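Local structure of phospho-furanose lactonase (Mycoplasma synoviae, 3OVG) at residues I203-N208 / K343-L348; T193-V198 / I212-L217; T99-A104 / S112-V117; Y224-V229 / L237-P242. The protein hydrolyses phosphorylated 1,4-lactones such as D-xylono-1,4-lactone 5-phosphate and L-arabino-1,4-lactone 5-phosphate, using two zinc ions per subunit. One frame throughout, in Å; residues are numbered along the deposited sequence.

Interaction 1: I203-N208 / K343-L348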
loop_
_atom_site.group_PDB
_atom_site.type_symbol
_atom_site.label_atom_id
_atom_site.label_comp_id
_atom_site.label_asym_id
_atom_site.label_seq_id
_atom_site.Cartn_x
_atom_site.Cartn_y
_atom_site.Cartn_z
ATOM N N ILE A 203 -22.739 33.611 -1.390
ATOM C CA ILE A 203 -23.370 34.897 -1.255
ATOM C C ILE A 203 -23.022 35.762 -2.439
ATOM O O ILE A 203 -23.850 36.500 -2.923
ATOM C CB ILE A 203 -22.909 35.590 0.042
ATOM C CG1 ILE A 203 -23.488 34.857 1.263
ATOM C CG2 ILE A 203 -23.296 37.057 -0.001
ATOM C CD1 ILE A 203 -22.788 35.231 2.638
ATOM N N GLY A 204 -21.796 35.640 -2.934
ATOM C CA GLY A 204 -21.409 36.346 -4.143
ATOM C C GLY A 204 -22.223 35.948 -5.375
ATOM O O GLY A 204 -22.440 36.768 -6.275
ATOM N N PHE A 205 -22.647 34.690 -5.451
ATOM C CA PHE A 205 -23.502 34.280 -6.554
ATOM C C PHE A 205 -24.923 34.815 -6.379
ATOM O O PHE A 205 -25.712 34.782 -7.315
ATOM C CB PHE A 205 -23.555 32.765 -6.698
ATOM C CG PHE A 205 -22.345 32.180 -7.319
ATOM C CD1 PHE A 205 -22.051 32.431 -8.652
ATOM C CD2 PHE A 205 -21.496 31.381 -6.572
ATOM C CE1 PHE A 205 -20.923 31.866 -9.248
ATOM C CE2 PHE A 205 -20.363 30.817 -7.141
ATOM C CZ PHE A 205 -20.064 31.061 -8.485
ATOM N N GLY A 206 -25.248 35.276 -5.174
ATOM C CA GLY A 206 -26.584 35.773 -4.911
ATOM C C GLY A 206 -27.371 34.894 -3.945
ATOM O O GLY A 206 -28.538 35.150 -3.691
ATOM N N ALA A 207 -26.756 33.854 -3.392
ATOM C CA ALA A 207 -27.492 33.017 -2.440
ATOM C C ALA A 207 -27.809 33.798 -1.173
ATOM O O ALA A 207 -27.056 34.680 -0.804
ATOM C CB ALA A 207 -26.727 31.707 -2.120
ATOM N N ASN A 208 -28.933 33.480 -0.530
ATOM C CA ASN A 208 -29.286 34.059 0.768
ATOM C C ASN A 208 -28.486 33.424 1.922
ATOM O O ASN A 208 -28.639 32.225 2.186
ATOM C CB ASN A 208 -30.786 33.866 0.994
ATOM C CG ASN A 208 -31.301 34.528 2.281
ATOM O OD1 ASN A 208 -30.554 35.113 3.069
ATOM N ND2 ASN A 208 -32.608 34.411 2.496
ATOM N N LYS A 343 -17.831 40.915 -8.053
ATOM C CA LYS A 343 -16.565 41.003 -8.784
ATOM C C LYS A 343 -15.598 39.912 -8.334
ATOM O O LYS A 343 -14.907 39.295 -9.147
ATOM C CB LYS A 343 -15.903 42.358 -8.539
ATOM C CG LYS A 343 -16.608 43.540 -9.180
ATOM C CD LYS A 343 -15.609 44.699 -9.355
ATOM C CE LYS A 343 -16.095 45.758 -10.361
ATOM N NZ LYS A 343 -17.258 46.566 -9.857
ATOM N N GLU A 344 -15.521 39.716 -7.022
ATOM C CA GLU A 344 -14.614 38.738 -6.446
ATOM C C GLU A 344 -14.824 37.336 -7.034
ATOM O O GLU A 344 -13.868 36.658 -7.391
ATOM C CB GLU A 344 -14.748 38.721 -4.924
ATOM C CG GLU A 344 -14.033 37.538 -4.271
ATOM C CD GLU A 344 -13.625 37.776 -2.816
ATOM O OE1 GLU A 344 -13.025 38.829 -2.515
ATOM O OE2 GLU A 344 -13.884 36.882 -1.982
ATOM N N VAL A 345 -16.077 36.906 -7.126
ATOM C CA VAL A 345 -16.392 35.600 -7.690
ATOM C C VAL A 345 -16.101 35.514 -9.197
ATOM O O VAL A 345 -15.586 34.517 -9.681
ATOM C CB VAL A 345 -17.870 35.208 -7.405
ATOM C CG1 VAL A 345 -18.265 33.989 -8.224
ATOM C CG2 VAL A 345 -18.073 34.960 -5.891
ATOM N N LEU A 346 -16.443 36.549 -9.941
ATOM C CA LEU A 346 -16.223 36.545 -11.390
ATOM C C LEU A 346 -14.739 36.473 -11.730
ATOM O O LEU A 346 -14.313 35.768 -12.656
ATOM C CB LEU A 346 -16.823 37.808 -12.012
ATOM C CG LEU A 346 -18.348 37.826 -12.064
ATOM C CD1 LEU A 346 -18.861 39.132 -12.715
ATOM C CD2 LEU A 346 -18.877 36.579 -12.781
ATOM N N GLU A 347 -13.938 37.189 -10.955
ATOM C CA GLU A 347 -12.511 37.144 -11.187
ATOM C C GLU A 347 -11.908 35.774 -10.790
ATOM O O GLU A 347 -10.997 35.293 -11.453
ATOM C CB GLU A 347 -11.819 38.287 -10.468
ATOM C CG GLU A 347 -10.392 38.488 -10.924
ATOM C CD GLU A 347 -10.315 39.090 -12.313
ATOM O OE1 GLU A 347 -11.371 39.534 -12.819
ATOM O OE2 GLU A 347 -9.197 39.121 -12.884
ATOM N N LEU A 348 -12.411 35.152 -9.717
ATOM C CA LEU A 348 -11.983 33.798 -9.356
ATOM C C LEU A 348 -12.357 32.789 -10.465
ATOM O O LEU A 348 -11.581 31.912 -10.798
ATOM C CB LEU A 348 -12.564 33.361 -8.008
ATOM C CG LEU A 348 -12.073 32.006 -7.454
ATOM C CD1 LEU A 348 -10.538 31.953 -7.346
ATOM C CD2 LEU A 348 -12.745 31.637 -6.118
#
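A small apolar contact between V345 and the pair G204–F205 docks the C-terminal helix 343-351 against the last turn of helix 195-205, about 21 Å from the centre of the chain and away from the zinc site. V345 works with both methyls. V345 CG1, swung opposite the main-chain N (chi1 169°), lies over one face of the F205 ring, 3.8 Å from the ring centroid and displaced toward the rim. CZ of F205 lies nearest, 3.4 Å from V345 CG1, and the two side chains cross at roughly a right angle in a CH-pi contact. The other methyl, V345 CG2, settles 4.0 Å from CA of G204; because that glycine has no side chain, the backbones come as near as 6.2 Å between the CA atoms of G204 and V345. F205 also packs on E172 and A175 of helix 165-181. Between the two segments the contact is purely apolar, one valine touching a glycine CA with one methyl and a ring face with the other; the nearest polar tie is a backbone hydrogen bond between G204 and S342, just before helix 343-351.

Interaction 2: T193-V198 / I212-L217; sequences TMALEV and IQISHL. With ZN (zinc ion), chain H.
The beta-alpha-beta unit of strand 185-190, helix 195-205 and strand 212-215 brings A195 and V198 down onto I214 and L217, just behind the zinc-binding H216. CB of A195 points toward the strand segment and meets both methyls of L217, 3.7 Å from CD1 and 3.9 Å from CD2. It also lies 4.1 Å from CG2 of I214. Because CG1 of I214 stands beside its own backbone N (chi1 -58°) and the chain then extends, CD1 reaches the helix, 3.3 Å from the carbonyl O of A195 and 4.0 Å from CG1 of V198. This is the usual layering of a TIM barrel: the helix covers the outer side of the strand, while H216, in the turn at the strand's C-terminal end, turns to the inner mouth. There NE2 of H216 binds the zinc ion at 2.4 Å, with a water at 2.5 Å from the metal and H188 and the carbamate of K155 as further ligands. On the other ring nitrogen, ND1 of H216 is hydrogen-bonded to OD2 of D240, which fixes the ring's rotation, and CB of S215 lies 3.8 Å above one ring face. E197 forms a salt bridge with R301 of the second subunit.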
loop_
_atom_site.group_PDB
_atom_site.type_symbol
_atom_site.label_atom_id
_atom_site.label_comp_id
_atom_site.label_asym_id
_atom_site.label_seq_id
_atom_site.Cartn_x
_atom_site.Cartn_y
_atom_site.Cartn_z
ATOM N N THR A 193 -11.761 23.633 6.565
ATOM C CA THR A 193 -11.011 24.639 5.811
ATOM C C THR A 193 -11.863 25.335 4.723
ATOM O O THR A 193 -12.836 24.764 4.180
ATOM C CB THR A 193 -9.752 24.053 5.127
ATOM O OG1 THR A 193 -10.137 23.058 4.141
ATOM C CG2 THR A 193 -8.777 23.439 6.144
HETATM N N MSE A 194 -11.454 26.563 4.402
HETATM C CA MSE A 194 -12.073 27.376 3.346
HETATM C C MSE A 194 -13.524 27.740 3.622
HETATM O O MSE A 194 -14.266 28.129 2.704
HETATM C CB MSE A 194 -12.005 26.642 2.002
HETATM C CG MSE A 194 -10.622 26.114 1.670
HETATM SE SE MSE A 194 -9.320 27.582 1.535
HETATM C CE MSE A 194 -9.948 28.470 -0.159
ATOM N N ALA A 195 -13.935 27.634 4.878
ATOM C CA ALA A 195 -15.348 27.844 5.204
ATOM C C ALA A 195 -15.768 29.294 4.912
ATOM O O ALA A 195 -16.851 29.550 4.385
ATOM C CB ALA A 195 -15.610 27.490 6.638
ATOM N N LEU A 196 -14.893 30.237 5.256
ATOM C CA LEU A 196 -15.163 31.651 5.021
ATOM C C LEU A 196 -15.410 31.859 3.517
ATOM O O LEU A 196 -16.326 32.554 3.096
ATOM C CB LEU A 196 -13.947 32.473 5.462
ATOM C CG LEU A 196 -14.035 33.983 5.260
ATOM C CD1 LEU A 196 -15.276 34.552 6.000
ATOM C CD2 LEU A 196 -12.757 34.651 5.724
ATOM N N GLU A 197 -14.570 31.233 2.715
ATOM C CA GLU A 197 -14.575 31.456 1.292
ATOM C C GLU A 197 -15.794 30.780 0.632
ATOM O O GLU A 197 -16.416 31.359 -0.234
ATOM C CB GLU A 197 -13.240 30.999 0.691
ATOM C CG GLU A 197 -12.050 31.939 1.044
ATOM C CD GLU A 197 -11.600 31.778 2.491
ATOM O OE1 GLU A 197 -11.731 30.673 3.034
ATOM O OE2 GLU A 197 -11.117 32.740 3.091
ATOM N N VAL A 198 -16.145 29.577 1.065
ATOM C CA VAL A 198 -17.394 28.957 0.642
ATOM C C VAL A 198 -18.578 29.921 0.879
ATOM O O VAL A 198 -19.354 30.219 -0.050
ATOM C CB VAL A 198 -17.624 27.658 1.365
ATOM C CG1 VAL A 198 -19.120 27.279 1.269
ATOM C CG2 VAL A 198 -16.710 26.597 0.767
ATOM N N ILE A 212 -27.980 29.030 4.213
ATOM C CA ILE A 212 -26.696 28.356 4.086
ATOM C C ILE A 212 -26.216 27.756 5.390
ATOM O O ILE A 212 -26.012 28.470 6.382
ATOM C CB ILE A 212 -25.584 29.332 3.602
ATOM C CG1 ILE A 212 -25.980 30.024 2.286
ATOM C CG2 ILE A 212 -24.175 28.624 3.576
ATOM C CD1 ILE A 212 -24.867 30.926 1.725
ATOM N N GLN A 213 -26.002 26.447 5.370
ATOM C CA GLN A 213 -25.216 25.801 6.418
ATOM C C GLN A 213 -23.847 25.344 5.912
ATOM O O GLN A 213 -23.701 24.858 4.753
ATOM C CB GLN A 213 -25.946 24.577 6.942
ATOM C CG GLN A 213 -27.114 24.877 7.865
ATOM C CD GLN A 213 -27.874 23.615 8.202
ATOM O OE1 GLN A 213 -28.706 23.158 7.405
ATOM N NE2 GLN A 213 -27.599 23.039 9.386
ATOM N N ILE A 214 -22.846 25.485 6.782
ATOM C CA ILE A 214 -21.527 24.975 6.478
ATOM C C ILE A 214 -21.115 23.906 7.495
ATOM O O ILE A 214 -21.030 24.182 8.691
ATOM C CB ILE A 214 -20.468 26.087 6.400
ATOM C CG1 ILE A 214 -20.857 27.123 5.337
ATOM C CG2 ILE A 214 -19.104 25.472 6.031
ATOM C CD1 ILE A 214 -19.762 28.147 5.087
ATOM N N SER A 215 -20.845 22.693 7.015
ATOM C CA SER A 215 -20.585 21.552 7.908
ATOM C C SER A 215 -19.092 21.350 8.189
ATOM O O SER A 215 -18.242 21.814 7.414
ATOM C CB SER A 215 -21.168 20.255 7.302
ATOM O OG SER A 215 -22.436 19.947 7.859
ATOM N N HIS A 216 -18.815 20.624 9.278
ATOM C CA HIS A 216 -17.480 20.148 9.698
ATOM C C HIS A 216 -16.486 21.175 10.263
ATOM O O HIS A 216 -15.292 20.880 10.374
ATOM C CB HIS A 216 -16.793 19.334 8.617
ATOM C CG HIS A 216 -17.699 18.370 7.940
ATOM N ND1 HIS A 216 -18.546 17.532 8.634
ATOM C CD2 HIS A 216 -17.903 18.111 6.629
ATOM C CE1 HIS A 216 -19.255 16.821 7.781
ATOM N NE2 HIS A 216 -18.877 17.145 6.557
ATOM N N LEU A 217 -16.964 22.336 10.680
ATOM C CA LEU A 217 -16.036 23.297 11.231
ATOM C C LEU A 217 -15.450 22.721 12.524
ATOM O O LEU A 217 -14.399 23.161 12.969
ATOM C CB LEU A 217 -16.717 24.638 11.515
ATOM C CG LEU A 217 -16.756 25.633 10.346
ATOM C CD1 LEU A 217 -15.328 26.121 10.031
ATOM C CD2 LEU A 217 -17.439 25.042 9.134
HETATM ZN ZN ZN H . -19.148 15.574 4.778
HETATM O O HOH W 1 -19.441 13.749 6.433
#

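Interaction 3: T99-A104 / S112-V117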
loop_
_atom_site.group_PDB
_atom_site.type_symbol
_atom_site.label_atom_id
_atom_site.label_comp_id
_atom_site.label_asym_id
_atom_site.label_seq_id
_atom_site.Cartn_x
_atom_site.Cartn_y
_atom_site.Cartn_z
ATOM N N THR A 99 -30.056 17.105 -3.021
ATOM C CA THR A 99 -29.500 17.013 -4.375
ATOM C C THR A 99 -28.064 17.612 -4.417
ATOM O O THR A 99 -27.426 17.783 -3.390
ATOM C CB THR A 99 -30.453 17.613 -5.475
ATOM O OG1 THR A 99 -29.891 17.382 -6.767
ATOM C CG2 THR A 99 -30.660 19.134 -5.306
ATOM N N GLY A 100 -27.519 17.860 -5.592
ATOM C CA GLY A 100 -26.195 18.450 -5.658
ATOM C C GLY A 100 -24.985 17.520 -5.696
ATOM O O GLY A 100 -25.039 16.420 -6.221
ATOM N N PHE A 101 -23.880 17.984 -5.120
ATOM C CA PHE A 101 -22.568 17.372 -5.325
ATOM C C PHE A 101 -21.732 17.285 -4.063
ATOM O O PHE A 101 -21.877 18.122 -3.170
ATOM C CB PHE A 101 -21.816 18.189 -6.341
ATOM C CG PHE A 101 -22.426 18.106 -7.692
ATOM C CD1 PHE A 101 -22.105 17.053 -8.532
ATOM C CD2 PHE A 101 -23.380 19.013 -8.086
ATOM C CE1 PHE A 101 -22.687 16.945 -9.782
ATOM C CE2 PHE A 101 -23.980 18.905 -9.353
ATOM C CZ PHE A 101 -23.629 17.880 -10.184
ATOM N N HIS A 102 -20.864 16.277 -4.006
ATOM C CA HIS A 102 -19.852 16.192 -2.954
ATOM C C HIS A 102 -18.595 16.962 -3.388
ATOM O O HIS A 102 -18.620 17.678 -4.394
ATOM C CB HIS A 102 -19.505 14.742 -2.696
ATOM C CG HIS A 102 -19.352 14.436 -1.245
ATOM N ND1 HIS A 102 -18.513 15.158 -0.422
ATOM C CD2 HIS A 102 -19.943 13.503 -0.459
ATOM C CE1 HIS A 102 -18.590 14.679 0.808
ATOM N NE2 HIS A 102 -19.448 13.672 0.812
ATOM N N LYS A 103 -17.504 16.834 -2.633
ATOM C CA LYS A 103 -16.243 17.453 -3.023
ATOM C C LYS A 103 -15.701 16.789 -4.280
ATOM O O LYS A 103 -16.060 15.626 -4.601
ATOM C CB LYS A 103 -15.193 17.301 -1.905
ATOM C CG LYS A 103 -14.887 15.862 -1.543
ATOM C CD LYS A 103 -14.053 15.755 -0.256
ATOM C CE LYS A 103 -13.841 14.302 0.124
ATOM N NZ LYS A 103 -13.068 14.117 1.389
ATOM N N ALA A 104 -14.812 17.517 -4.953
ATOM C CA ALA A 104 -14.291 17.128 -6.268
ATOM C C ALA A 104 -13.601 15.772 -6.280
ATOM O O ALA A 104 -13.574 15.095 -7.308
ATOM C CB ALA A 104 -13.327 18.170 -6.771
ATOM N N SER A 112 -16.283 13.142 -15.668
ATOM C CA SER A 112 -17.514 13.119 -14.896
ATOM C C SER A 112 -18.471 14.203 -15.418
ATOM O O SER A 112 -18.027 15.173 -15.999
ATOM C CB SER A 112 -17.199 13.410 -13.433
ATOM O OG SER A 112 -17.045 14.794 -13.245
ATOM N N TRP A 113 -19.773 14.071 -15.164
ATOM C CA TRP A 113 -20.722 15.081 -15.666
ATOM C C TRP A 113 -20.517 16.448 -14.983
ATOM O O TRP A 113 -20.745 17.501 -15.592
ATOM C CB TRP A 113 -22.185 14.594 -15.596
ATOM C CG TRP A 113 -22.857 14.592 -14.225
ATOM C CD1 TRP A 113 -22.455 13.925 -13.086
ATOM C CD2 TRP A 113 -24.068 15.268 -13.880
ATOM N NE1 TRP A 113 -23.350 14.160 -12.058
ATOM C CE2 TRP A 113 -24.347 14.976 -12.528
ATOM C CE3 TRP A 113 -24.959 16.092 -14.594
ATOM C CZ2 TRP A 113 -25.473 15.481 -11.879
ATOM C CZ3 TRP A 113 -26.076 16.572 -13.950
ATOM C CH2 TRP A 113 -26.323 16.269 -12.605
ATOM N N LEU A 114 -20.053 16.431 -13.736
ATOM C CA LEU A 114 -19.699 17.687 -13.068
ATOM C C LEU A 114 -18.634 18.429 -13.859
ATOM O O LEU A 114 -18.699 19.640 -14.020
ATOM C CB LEU A 114 -19.205 17.443 -11.642
ATOM C CG LEU A 114 -18.746 18.705 -10.895
ATOM C CD1 LEU A 114 -19.858 19.704 -10.937
ATOM C CD2 LEU A 114 -18.373 18.313 -9.453
ATOM N N ALA A 115 -17.649 17.697 -14.366
ATOM C CA ALA A 115 -16.537 18.317 -15.064
ATOM C C ALA A 115 -16.974 18.819 -16.429
ATOM O O ALA A 115 -16.588 19.906 -16.849
ATOM C CB ALA A 115 -15.394 17.294 -15.233
ATOM N N VAL A 116 -17.773 18.007 -17.122
ATOM C CA VAL A 116 -18.007 18.179 -18.547
ATOM C C VAL A 116 -19.288 18.924 -18.928
ATOM O O VAL A 116 -19.336 19.627 -19.939
ATOM C CB VAL A 116 -18.003 16.797 -19.221
ATOM C CG1 VAL A 116 -18.704 16.857 -20.535
ATOM C CG2 VAL A 116 -16.563 16.314 -19.354
ATOM N N VAL A 117 -20.334 18.761 -18.128
ATOM C CA VAL A 117 -21.640 19.346 -18.466
ATOM C C VAL A 117 -21.751 20.828 -18.088
ATOM O O VAL A 117 -21.361 21.218 -16.979
ATOM C CB VAL A 117 -22.772 18.507 -17.822
ATOM C CG1 VAL A 117 -24.162 19.156 -18.033
ATOM C CG2 VAL A 117 -22.701 17.058 -18.365
#
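The irregular segment 99-104, which follows strand 94-97, runs past the short helix 113-116 with the CA atoms of F101 and L114 8.3 Å apart, a distance bridged by the side chains of these two residues. CB of F101 points toward the helix, and its ring meets two consecutive residues. L114, with CG anti to the backbone N (chi1 177°), places CD1 almost over the centre of one ring face, 4.1 Å from the F101 centroid, in a CH-pi contact. W113 differs, its CG lying between backbone N and carbonyl carbon (chi1 76°), and this swings the indole toward the far end of F101. There CZ of F101 comes 3.5 Å from CZ2 of W113, and CE1 of F101 lies 3.7 Å from NE1 of W113. The two planes are inclined at 44°, with 5.3 Å between the centroids of F101 and the six-membered ring of W113. S112 starts the helix as its N-cap, OG accepting from N of A115 at 3.2 Å. Next to F101, ND1 of H102 accepts in its ring plane from N of K103, and H102 meets the zinc ligand H188 edge-to-face. W113 also packs on P142 of the third subunit. The packing of F101 on W113 and L114 thus gives loop and helix an apolar, non-directional contact, while hydrogen bonds from T99 to E129, H102 to Y107 and A104 to E167 hold the loop at other points.

Interaction 4: Y224-V229 / L237-P242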
loop_
_atom_site.group_PDB
_atom_site.type_symbol
_atom_site.label_atom_id
_atom_site.label_comp_id
_atom_site.label_asym_id
_atom_site.label_seq_id
_atom_site.Cartn_x
_atom_site.Cartn_y
_atom_site.Cartn_z
ATOM N N TYR A 224 -12.021 31.703 16.917
ATOM C CA TYR A 224 -11.912 33.019 16.301
ATOM C C TYR A 224 -12.400 32.934 14.869
ATOM O O TYR A 224 -13.121 33.798 14.392
ATOM C CB TYR A 224 -10.452 33.535 16.362
ATOM C CG TYR A 224 -9.922 33.605 17.780
ATOM C CD1 TYR A 224 -10.391 34.568 18.667
ATOM C CD2 TYR A 224 -8.999 32.687 18.245
ATOM C CE1 TYR A 224 -9.915 34.635 20.003
ATOM C CE2 TYR A 224 -8.505 32.741 19.553
ATOM C CZ TYR A 224 -8.977 33.712 20.421
ATOM O OH TYR A 224 -8.491 33.762 21.700
ATOM N N TYR A 225 -11.980 31.874 14.197
ATOM C CA TYR A 225 -12.415 31.599 12.837
ATOM C C TYR A 225 -13.932 31.388 12.796
ATOM O O TYR A 225 -14.587 31.892 11.905
ATOM C CB TYR A 225 -11.664 30.368 12.288
ATOM C CG TYR A 225 -11.913 30.072 10.800
ATOM C CD1 TYR A 225 -11.651 31.036 9.828
ATOM C CD2 TYR A 225 -12.386 28.821 10.383
ATOM C CE1 TYR A 225 -11.877 30.779 8.469
ATOM C CE2 TYR A 225 -12.620 28.548 9.042
ATOM C CZ TYR A 225 -12.352 29.527 8.082
ATOM O OH TYR A 225 -12.552 29.249 6.741
ATOM N N TYR A 226 -14.485 30.637 13.757
ATOM C CA TYR A 226 -15.918 30.353 13.791
ATOM C C TYR A 226 -16.665 31.689 13.837
ATOM O O TYR A 226 -17.628 31.957 13.098
ATOM C CB TYR A 226 -16.311 29.557 15.061
ATOM C CG TYR A 226 -15.836 28.132 15.123
ATOM C CD1 TYR A 226 -15.260 27.508 14.021
ATOM C CD2 TYR A 226 -16.012 27.379 16.289
ATOM C CE1 TYR A 226 -14.836 26.180 14.101
ATOM C CE2 TYR A 226 -15.590 26.068 16.372
ATOM C CZ TYR A 226 -15.014 25.471 15.282
ATOM O OH TYR A 226 -14.619 24.153 15.374
ATOM N N GLU A 227 -16.175 32.526 14.733
ATOM C CA GLU A 227 -16.790 33.792 15.003
ATOM C C GLU A 227 -16.704 34.716 13.776
ATOM O O GLU A 227 -17.693 35.384 13.420
ATOM C CB GLU A 227 -16.115 34.415 16.242
ATOM C CG GLU A 227 -16.553 35.814 16.497
ATOM C CD GLU A 227 -15.865 36.379 17.751
ATOM O OE1 GLU A 227 -14.736 35.930 18.064
ATOM O OE2 GLU A 227 -16.464 37.266 18.388
ATOM N N LYS A 228 -15.529 34.721 13.141
ATOM C CA LYS A 228 -15.265 35.505 11.937
ATOM C C LYS A 228 -16.245 35.140 10.822
ATOM O O LYS A 228 -16.815 36.024 10.145
ATOM C CB LYS A 228 -13.832 35.269 11.430
ATOM C CG LYS A 228 -13.421 36.167 10.215
ATOM C CD LYS A 228 -12.007 35.804 9.705
ATOM C CE LYS A 228 -11.454 36.763 8.649
ATOM N NZ LYS A 228 -11.524 38.202 9.079
ATOM N N VAL A 229 -16.419 33.842 10.618
ATOM C CA VAL A 229 -17.260 33.361 9.519
ATOM C C VAL A 229 -18.697 33.798 9.741
ATOM O O VAL A 229 -19.312 34.400 8.869
ATOM C CB VAL A 229 -17.231 31.838 9.390
ATOM C CG1 VAL A 229 -18.267 31.383 8.371
ATOM C CG2 VAL A 229 -15.826 31.377 9.002
ATOM N N LEU A 237 -23.189 27.544 11.046
ATOM C CA LEU A 237 -22.224 26.455 11.164
ATOM C C LEU A 237 -22.959 25.212 11.650
ATOM O O LEU A 237 -23.557 25.237 12.711
ATOM C CB LEU A 237 -21.077 26.834 12.145
ATOM C CG LEU A 237 -20.362 28.158 11.816
ATOM C CD1 LEU A 237 -19.178 28.487 12.745
ATOM C CD2 LEU A 237 -19.935 28.191 10.322
ATOM N N CYS A 238 -22.958 24.148 10.847
ATOM C CA CYS A 238 -23.509 22.858 11.260
ATOM C C CYS A 238 -22.393 22.001 11.827
ATOM O O CYS A 238 -21.579 21.477 11.098
ATOM C CB CYS A 238 -24.183 22.121 10.095
ATOM S SG CYS A 238 -24.912 20.525 10.605
ATOM N N PHE A 239 -22.343 21.853 13.145
ATOM C CA PHE A 239 -21.299 21.041 13.739
ATOM C C PHE A 239 -21.666 19.584 13.791
ATOM O O PHE A 239 -22.765 19.237 14.230
ATOM C CB PHE A 239 -21.014 21.506 15.180
ATOM C CG PHE A 239 -20.367 22.832 15.250
ATOM C CD1 PHE A 239 -19.043 22.989 14.836
ATOM C CD2 PHE A 239 -21.063 23.941 15.719
ATOM C CE1 PHE A 239 -18.419 24.230 14.911
ATOM C CE2 PHE A 239 -20.441 25.185 15.783
ATOM C CZ PHE A 239 -19.122 25.324 15.374
ATOM N N ASP A 240 -20.729 18.715 13.422
ATOM C CA ASP A 240 -20.775 17.368 13.979
ATOM C C ASP A 240 -19.584 17.283 14.950
ATOM O O ASP A 240 -19.097 18.326 15.391
ATOM C CB ASP A 240 -20.729 16.329 12.875
ATOM C CG ASP A 240 -19.461 16.422 12.078
ATOM O OD1 ASP A 240 -18.611 15.532 12.256
ATOM O OD2 ASP A 240 -19.312 17.382 11.286
ATOM N N GLY A 241 -19.113 16.076 15.283
ATOM C CA GLY A 241 -17.977 15.921 16.198
ATOM C C GLY A 241 -18.185 15.121 17.487
ATOM O O GLY A 241 -17.243 14.528 18.037
ATOM N N PRO A 242 -19.420 15.076 17.998
ATOM C CA PRO A 242 -19.602 14.188 19.156
ATOM C C PRO A 242 -19.140 12.747 18.855
ATOM O O PRO A 242 -19.472 12.213 17.777
ATOM C CB PRO A 242 -21.111 14.234 19.379
ATOM C CG PRO A 242 -21.518 15.591 18.905
ATOM C CD PRO A 242 -20.636 15.841 17.685
#
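In the beta-alpha-beta unit of strand 212-215, helix 223-233 and strand 236-239, part of the TIM barrel, residues Y226 and V229 of the helix pack on L237 and F239 of the following strand. The axes of helix 224-229 and strand 237-239 approach to 11.1 Å and their N-to-C directions differ by 141°, the near-antiparallel run of a barrel helix over its strand. Y226 carries most of the contact from the helix. CG is anti to the carbonyl carbon (chi1 -70°), which brings the end of the phenol nearer to F239. F239 sets CE1 over one face of that phenol, offset toward the rim and 3.6 Å from CZ of Y226; the planes meet at 59°, with centroids 5.1 Å apart. L237 touches the helix at two points: its CD1 is 3.8 Å from CB of Y226, and its CD2 lies 4.1 Å from CG1 of V229. The hydroxyl of Y226 bonds to the carbonyl O of L217, so the polar tip of this buried ring is satisfied and its position pinned. N256 and L260 of helix 250-262 also lie against Y226, and L253 and I257 of that helix against F239. At the subunit interface Y224 bonds through OH to E255 of the second subunit. One residue on, the Y225 ring carries CG2 of V229 4.0 Å above its plane, over the ring centre.

Overall arrangement
Along the chain interaction 3 comes first; interaction 2 then alternates with interaction 1, which shares helix 195-205 and is completed by the C-terminal helix 343-351, and interaction 4 falls between the segments of interaction 1. Interactions 2 and 4, centres about 8 Å apart, belong to successive beta-alpha-beta units whose strands 212-215 and 236-239 are neighbours in the parallel sheet, and both touch the second subunit. The H216–D240 and L217–Y226 bonds tie them together behind the zinc ligand. Interaction 1 lies about 15 Å from interaction 2, centre to centre, meeting it where I203 packs on I212. Interaction 3 remains a separate contact, about 19 Å from interaction 2 between centres.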